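Local coordinates for bile acid 7a-dehydratase, BaiE (Clostridium hiranonis DSM 13275, PDB 4L8P), which probably catalyses the 7alpha-dehydration of bile acid intermediates, a lyase step in the bacterial conversion of primary to secondary bile acids, at residues Lys84-Thr87 with Glu88-Ala92. Residues are numbered along the deposited sequence; the frame is centred on the assembly and turned at random.
Sequences KEVT and EYLAA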
loop_
_atom_site.group_PDB
_atom_site.type_symbol
_atom_site.label_atom_id
_atom_site.label_comp_id
_atom_site.label_asym_id
_atom_site.label_seq_id
_atom_site.Cartn_x
_atom_site.Cartn_y
_atom_site.Cartn_z
ATOM N N LYS A 84 12.378 3.610 -25.076
ATOM C CA LYS A 84 13.572 2.785 -25.174
ATOM C C LYS A 84 14.781 3.410 -24.482
ATOM O O LYS A 84 15.596 2.708 -23.888
ATOM C CB LYS A 84 13.938 2.507 -26.649
ATOM C CG LYS A 84 15.087 1.521 -26.798
ATOM C CD LYS A 84 15.285 1.034 -28.232
ATOM C CE LYS A 84 14.755 -0.371 -28.465
ATOM N NZ LYS A 84 15.205 -0.884 -29.789
ATOM N N GLU A 85 14.918 4.725 -24.593
ATOM C CA GLU A 85 15.996 5.442 -23.892
ATOM C C GLU A 85 15.834 5.287 -22.378
ATOM O O GLU A 85 16.826 5.140 -21.663
ATOM C CB GLU A 85 16.052 6.932 -24.266
ATOM C CG GLU A 85 16.670 7.250 -25.633
ATOM C CD GLU A 85 16.866 8.744 -25.877
ATOM O OE1 GLU A 85 16.575 9.532 -24.960
ATOM O OE2 GLU A 85 17.335 9.137 -26.988
ATOM N N VAL A 86 14.598 5.337 -21.902
ATOM C CA VAL A 86 14.338 5.151 -20.473
ATOM C C VAL A 86 14.795 3.755 -20.038
ATOM O O VAL A 86 15.528 3.625 -19.052
ATOM C CB VAL A 86 12.872 5.367 -20.098
ATOM C CG1 VAL A 86 12.647 5.009 -18.625
ATOM C CG2 VAL A 86 12.426 6.805 -20.363
ATOM N N THR A 87 14.385 2.716 -20.775
ATOM C CA THR A 87 14.731 1.342 -20.369
ATOM C C THR A 87 16.212 1.010 -20.586
ATOM O O THR A 87 16.772 0.215 -19.820
ATOM C CB THR A 87 13.796 0.294 -21.015
ATOM O OG1 THR A 87 13.906 0.381 -22.439
ATOM C CG2 THR A 87 12.364 0.545 -20.611
ATOM N N GLU A 88 16.857 1.616 -21.591
ATOM C CA GLU A 88 18.310 1.506 -21.714
ATOM C C GLU A 88 19.054 2.093 -20.517
ATOM O O GLU A 88 20.019 1.512 -20.038
ATOM C CB GLU A 88 18.817 2.133 -23.011
ATOM C CG GLU A 88 18.510 1.264 -24.218
ATOM C CD GLU A 88 18.821 1.929 -25.560
ATOM O OE1 GLU A 88 18.696 3.174 -25.695
ATOM O OE2 GLU A 88 19.171 1.183 -26.496
ATOM N N TYR A 89 18.625 3.257 -20.052
ATOM C CA TYR A 89 19.196 3.849 -18.849
ATOM C C TYR A 89 18.982 2.910 -17.641
ATOM O O TYR A 89 19.925 2.622 -16.901
ATOM C CB TYR A 89 18.603 5.247 -18.554
ATOM C CG TYR A 89 18.976 5.740 -17.159
ATOM C CD1 TYR A 89 20.226 6.340 -16.913
ATOM C CD2 TYR A 89 18.117 5.550 -16.073
ATOM C CE1 TYR A 89 20.591 6.751 -15.634
ATOM C CE2 TYR A 89 18.480 5.948 -14.788
ATOM C CZ TYR A 89 19.713 6.546 -14.577
ATOM O OH TYR A 89 20.050 6.933 -13.300
ATOM N N LEU A 90 17.752 2.471 -17.440
ATOM C CA LEU A 90 17.429 1.669 -16.254
ATOM C C LEU A 90 18.181 0.340 -16.219
ATOM O O LEU A 90 18.684 -0.067 -15.162
ATOM C CB LEU A 90 15.936 1.441 -16.118
ATOM C CG LEU A 90 15.068 2.677 -15.814
ATOM C CD1 LEU A 90 13.596 2.298 -15.880
ATOM C CD2 LEU A 90 15.390 3.304 -14.462
ATOM N N ALA A 91 18.287 -0.313 -17.370
ATOM C CA ALA A 91 19.015 -1.578 -17.453
ATOM C C ALA A 91 20.482 -1.412 -17.047
ATOM O O ALA A 91 21.032 -2.280 -16.361
ATOM C CB ALA A 91 18.887 -2.158 -18.848
ATOM N N ALA A 92 21.094 -0.290 -17.437
ATOM C CA ALA A 92 22.469 0.036 -17.032
ATOM C C ALA A 92 22.579 0.477 -15.582
ATOM O O ALA A 92 23.501 0.065 -14.878
ATOM C CB ALA A 92 23.065 1.111 -17.950
#
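Glu88 runs back along the preceding turn toward Lys84, over the carbonyl oxygen of that residue. Glu88 CB lies 3.4 Å from Lys84 O and Glu88 CG, set anti to its own carbonyl carbon (chi1 -75°), 3.3 Å from it. Beyond CG the chain is extended, which carries the Glu88 carboxylate carbon CD across the Lys84 chain at an angle, 4.0 Å from Lys84 CG. Glu88 OE1 stays nearest Lys84 O at 3.6 Å, with Glu85 CA a little farther, while OE2 lies by Lys84 CG. With Lys84 NZ and Glu88 OE2 5.6 Å apart, the pair is not a salt bridge, although the opposite charges probably attract weakly at this exposed surface.

Lys84 O accepts two bonds from the same face of its carbonyl plane. Glu88 N donates the regular helical one with an N-H...O angle of 161°, and Thr87 OG1 donates a second to Lys84 O, at 3.2 Å, from above the carbonyl plane. The latter depends on OG1 standing between the backbone N and carbonyl carbon of Thr87 (chi1 60°), which turns the hydroxyl back toward the previous turn.

On another side of the helix, Val86 CG1 touches Leu90 CD1 at 4.0 Å, the two side chains lying next to each other and pointing the same way. Successive i to i+4 bonds, with Thr87, Val86, Leu90 and Ala91 facing Leu61, Phe80 and Trp58 whereas Lys84 and Glu88 lie on the exposed side, identify an amphipathic alpha-helix, here the short helix 83-93 preceding the four-stranded antiparallel sheet of the cystatin-like, SnoaL-type alpha+beta fold.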